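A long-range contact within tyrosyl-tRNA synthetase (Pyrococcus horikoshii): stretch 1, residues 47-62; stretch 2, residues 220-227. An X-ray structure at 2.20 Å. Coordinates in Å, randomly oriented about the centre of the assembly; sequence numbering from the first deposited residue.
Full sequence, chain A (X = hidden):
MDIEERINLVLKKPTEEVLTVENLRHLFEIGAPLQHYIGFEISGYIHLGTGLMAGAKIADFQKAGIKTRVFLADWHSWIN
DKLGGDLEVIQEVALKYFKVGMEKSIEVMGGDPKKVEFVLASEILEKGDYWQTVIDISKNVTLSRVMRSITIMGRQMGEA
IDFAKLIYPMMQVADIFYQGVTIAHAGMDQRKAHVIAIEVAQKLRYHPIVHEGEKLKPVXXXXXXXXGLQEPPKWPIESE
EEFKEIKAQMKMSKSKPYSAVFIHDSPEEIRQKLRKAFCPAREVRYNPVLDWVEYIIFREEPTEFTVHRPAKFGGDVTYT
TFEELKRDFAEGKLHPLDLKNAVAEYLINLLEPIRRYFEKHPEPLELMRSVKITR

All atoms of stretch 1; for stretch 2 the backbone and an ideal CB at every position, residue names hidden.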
# COMPACT_ATOMS: atom_id res chain seq x y z
N HIS A 47 -23.45 -16.76 8.20
CA HIS A 47 -23.79 -17.49 9.42
C HIS A 47 -24.45 -16.52 10.39
O HIS A 47 -24.42 -15.31 10.16
CB HIS A 47 -22.54 -18.16 10.03
CG HIS A 47 -21.49 -17.20 10.49
ND1 HIS A 47 -21.62 -16.44 11.63
CD2 HIS A 47 -20.26 -16.91 9.98
CE1 HIS A 47 -20.52 -15.73 11.81
NE2 HIS A 47 -19.68 -16.00 10.83
N LEU A 48 -25.04 -17.03 11.47
CA LEU A 48 -25.77 -16.17 12.43
C LEU A 48 -24.99 -15.02 13.05
O LEU A 48 -25.57 -13.96 13.33
CB LEU A 48 -26.39 -17.02 13.55
CG LEU A 48 -27.25 -18.20 13.09
CD1 LEU A 48 -27.99 -18.81 14.28
CD2 LEU A 48 -28.23 -17.73 12.03
N GLY A 49 -23.70 -15.22 13.28
CA GLY A 49 -22.90 -14.15 13.85
C GLY A 49 -22.87 -12.95 12.92
O GLY A 49 -23.08 -11.81 13.33
N THR A 50 -22.63 -13.22 11.64
CA THR A 50 -22.55 -12.16 10.63
C THR A 50 -23.88 -11.45 10.41
O THR A 50 -23.96 -10.22 10.47
CB THR A 50 -22.08 -12.76 9.29
OG1 THR A 50 -20.90 -13.54 9.53
CG2 THR A 50 -21.74 -11.67 8.29
N GLY A 51 -24.93 -12.22 10.17
CA GLY A 51 -26.22 -11.62 9.93
C GLY A 51 -26.96 -11.09 11.15
O GLY A 51 -27.31 -9.91 11.20
N LEU A 52 -27.18 -11.96 12.14
CA LEU A 52 -27.93 -11.58 13.34
C LEU A 52 -27.28 -10.55 14.26
O LEU A 52 -27.94 -9.60 14.66
CB LEU A 52 -28.31 -12.83 14.15
CG LEU A 52 -29.00 -13.92 13.32
CD1 LEU A 52 -29.71 -14.87 14.27
CD2 LEU A 52 -30.01 -13.29 12.34
N MET A 53 -26.02 -10.73 14.61
CA MET A 53 -25.37 -9.78 15.50
C MET A 53 -25.19 -8.42 14.83
O MET A 53 -25.49 -7.39 15.43
CB MET A 53 -24.03 -10.35 15.98
CG MET A 53 -24.19 -11.70 16.70
SD MET A 53 -25.13 -11.59 18.27
CE MET A 53 -26.78 -12.00 17.73
N ALA A 54 -24.71 -8.41 13.59
CA ALA A 54 -24.55 -7.14 12.88
C ALA A 54 -25.94 -6.53 12.65
O ALA A 54 -26.14 -5.33 12.80
CB ALA A 54 -23.85 -7.37 11.54
N GLY A 55 -26.89 -7.38 12.28
CA GLY A 55 -28.24 -6.92 12.02
C GLY A 55 -28.86 -6.30 13.24
O GLY A 55 -29.52 -5.26 13.15
N ALA A 56 -28.67 -6.94 14.40
CA ALA A 56 -29.21 -6.41 15.64
C ALA A 56 -28.64 -5.01 15.92
O ALA A 56 -29.38 -4.10 16.26
CB ALA A 56 -28.88 -7.34 16.79
N LYS A 57 -27.33 -4.83 15.77
CA LYS A 57 -26.75 -3.51 16.03
C LYS A 57 -27.21 -2.47 15.01
O LYS A 57 -27.48 -1.32 15.37
CB LYS A 57 -25.21 -3.57 16.05
CG LYS A 57 -24.62 -4.32 17.25
CD LYS A 57 -25.38 -4.02 18.56
CE LYS A 57 -25.37 -2.53 18.93
NZ LYS A 57 -26.28 -2.25 20.07
N ILE A 58 -27.31 -2.87 13.75
CA ILE A 58 -27.76 -1.94 12.73
C ILE A 58 -29.16 -1.45 13.13
O ILE A 58 -29.45 -0.25 13.05
CB ILE A 58 -27.77 -2.62 11.34
CG1 ILE A 58 -26.32 -2.68 10.81
CG2 ILE A 58 -28.65 -1.86 10.39
CD1 ILE A 58 -26.14 -3.61 9.60
N ALA A 59 -30.00 -2.37 13.60
CA ALA A 59 -31.35 -2.00 14.04
C ALA A 59 -31.27 -1.01 15.20
O ALA A 59 -31.99 -0.01 15.22
CB ALA A 59 -32.14 -3.25 14.46
N ASP A 60 -30.40 -1.30 16.17
CA ASP A 60 -30.25 -0.41 17.32
C ASP A 60 -29.78 0.97 16.90
O ASP A 60 -30.31 1.99 17.37
CB ASP A 60 -29.23 -0.96 18.33
CG ASP A 60 -29.67 -2.26 18.97
OD1 ASP A 60 -30.89 -2.52 19.04
OD2 ASP A 60 -28.79 -3.01 19.43
N PHE A 61 -28.79 1.00 16.01
CA PHE A 61 -28.24 2.27 15.55
C PHE A 61 -29.29 3.14 14.86
O PHE A 61 -29.38 4.34 15.12
CB PHE A 61 -27.02 2.05 14.63
CG PHE A 61 -25.85 1.33 15.29
CD1 PHE A 61 -25.57 1.53 16.65
CD2 PHE A 61 -25.03 0.48 14.56
CE1 PHE A 61 -24.48 0.90 17.26
CE2 PHE A 61 -23.93 -0.16 15.16
CZ PHE A 61 -23.65 0.05 16.52
N GLN A 62 -30.10 2.53 14.00
CA GLN A 62 -31.14 3.26 13.29
C GLN A 62 -32.06 3.94 14.31
O GLN A 62 -32.38 5.12 14.17
CB GLN A 62 -31.98 2.31 12.40
CG GLN A 62 -31.24 1.66 11.23
CD GLN A 62 -32.18 0.87 10.31
OE1 GLN A 62 -33.00 0.07 10.77
NE2 GLN A 62 -32.06 1.09 9.01
N UNK A 220 -15.67 3.56 18.02
CA UNK A 220 -15.64 2.16 17.61
C UNK A 220 -16.65 1.39 18.45
O UNK A 220 -16.68 1.52 19.68
CB UNK A 220 -14.24 1.57 17.76
N UNK A 221 -17.50 0.60 17.80
CA UNK A 221 -18.50 -0.20 18.51
C UNK A 221 -18.33 -1.64 18.03
O UNK A 221 -18.54 -1.95 16.85
CB UNK A 221 -19.92 0.31 18.26
N UNK A 222 -17.95 -2.51 18.96
CA UNK A 222 -17.68 -3.91 18.65
C UNK A 222 -18.70 -4.86 19.24
O UNK A 222 -19.04 -4.77 20.42
CB UNK A 222 -16.29 -4.29 19.15
N UNK A 223 -19.19 -5.78 18.42
CA UNK A 223 -20.17 -6.70 18.94
C UNK A 223 -19.56 -8.05 19.22
O UNK A 223 -18.53 -8.40 18.67
CB UNK A 223 -21.34 -6.84 17.96
N UNK A 224 -20.22 -8.77 20.11
CA UNK A 224 -19.79 -10.09 20.54
C UNK A 224 -19.69 -11.07 19.37
O UNK A 224 -20.51 -11.04 18.44
CB UNK A 224 -20.75 -10.63 21.60
N UNK A 225 -18.68 -11.93 19.41
CA UNK A 225 -18.50 -12.93 18.36
C UNK A 225 -19.14 -14.25 18.82
O UNK A 225 -18.69 -14.87 19.77
CB UNK A 225 -17.02 -13.12 18.04
N UNK A 226 -20.22 -14.67 18.16
CA UNK A 226 -20.86 -15.93 18.54
C UNK A 226 -19.91 -17.10 18.26
O UNK A 226 -19.24 -17.15 17.23
CB UNK A 226 -22.18 -16.12 17.79
N UNK A 227 -19.86 -18.05 19.19
CA UNK A 227 -19.02 -19.23 19.06
C UNK A 227 -19.62 -20.24 18.10
O UNK A 227 -20.83 -20.30 17.91
CB UNK A 227 -18.80 -19.88 20.43

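From Leu-48 on, stretch 1 is helix, continuing beyond Gln-62. Stretch 2 starts as a strand running roughly against it, at 138°.

Position 220 has nothing of stretch 1 within 5.5 Å of its ideal CB, so the helix sets no demand. The residue is Ala-220.

Position 221 points toward the helix. Its ideal CB lies 4.1 Å from Phe-61 CZ, an aromatic tip. The partner is apolar and the backbone is a strand, so valine or isoleucine would suit, and leucine or methionine might. The residue is Val-221, with chi1 in t. Its CG1 packs 3.8 Å from Phe-61 CZ, at the edge of the ring.

Position 222 points away, as strand alternation predicts. Stretch 1 cannot choose its side chain. The residue is His-222, and its ring is hydrogen-bonded elsewhere in the structure.

Position 223 points toward the helix again. Its ideal CB is 4.2 Å from Lys-57 CG and 4.8 Å from Met-53 CB. Beside these lie Ala-54 and the carbonyl of Gly-49. A flat side chain or a long aliphatic one could lie along this surface. A polar edge would suit the carbonyl end. The residue is His-223, with chi1 in p. Met-53 CB sits over one face of the His-223 ring, 4.2 Å from its centroid, in a CH-pi contact. Gly-49 O and His-223 NE2 are 4.4 Å apart, and a water joins them. The water oxygen is 3.2 Å from Gly-49 O, to which it donates a weak hydrogen bond, and 3.1 Å from His-223 NE2.

Position 224 points sideways, with no stretch 1 atom within 5.5 Å of its ideal CB. Many residues would fit. The residue is His-224. Its backbone does the touching: His-224 O is 4.1 Å from Met-53 CG.

Position 225 points away and is left free by the helix. The residue is Leu-225.

Position 226 points toward the start of the helix. Its ideal CB is 4.5 Å from Gly-49 CA and 5.0 Å from Met-53 CG. Gly-49 has no side chain, and Gly-49 CA is 5.4 Å from the CA of position 226. Leucine, isoleucine or methionine would suit these apolar surroundings. The residue is Leu-226. Its CG meets Met-53 CG at 3.8 Å, and its CD1 lies 3.9 Å from Gly-49 CA and 4.3 Å from Leu-48 CB.

Position 227 is out of reach, so stretch 1 leaves it open. The residue is Leu-227.

Stretch 2 220-227: AVHHHLLL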
# COMPACT_ATOMS: atom_id res chain seq x y z
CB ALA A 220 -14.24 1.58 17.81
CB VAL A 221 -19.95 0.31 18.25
CG1 VAL A 221 -20.96 -0.46 19.12
CG2 VAL A 221 -20.04 1.80 18.59
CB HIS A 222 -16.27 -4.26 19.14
CG HIS A 222 -15.22 -3.34 18.62
ND1 HIS A 222 -14.25 -2.77 19.42
CD2 HIS A 222 -15.02 -2.82 17.38
CE1 HIS A 222 -13.52 -1.93 18.71
NE2 HIS A 222 -13.97 -1.95 17.46
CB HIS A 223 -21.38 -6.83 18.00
CG HIS A 223 -21.05 -7.34 16.63
ND1 HIS A 223 -21.31 -6.61 15.49
CD2 HIS A 223 -20.58 -8.54 16.21
CE1 HIS A 223 -21.02 -7.34 14.43
NE2 HIS A 223 -20.58 -8.51 14.84
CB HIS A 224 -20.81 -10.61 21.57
CG HIS A 224 -20.55 -12.01 22.03
ND1 HIS A 224 -19.56 -12.34 22.93
CD2 HIS A 224 -21.19 -13.17 21.73
CE1 HIS A 224 -19.59 -13.64 23.17
NE2 HIS A 224 -20.57 -14.17 22.45
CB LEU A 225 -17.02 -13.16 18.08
CG LEU A 225 -16.18 -11.95 17.65
CD1 LEU A 225 -14.72 -12.39 17.48
CD2 LEU A 225 -16.72 -11.38 16.34
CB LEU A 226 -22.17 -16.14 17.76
CG LEU A 226 -23.34 -15.19 18.03
CD1 LEU A 226 -24.50 -15.57 17.10
CD2 LEU A 226 -23.78 -15.29 19.49
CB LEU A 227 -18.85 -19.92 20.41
CG LEU A 227 -18.07 -19.17 21.48
CD1 LEU A 227 -18.16 -19.92 22.80
CD2 LEU A 227 -16.61 -19.00 21.03
O HOH W 1 -19.94 -11.31 13.67
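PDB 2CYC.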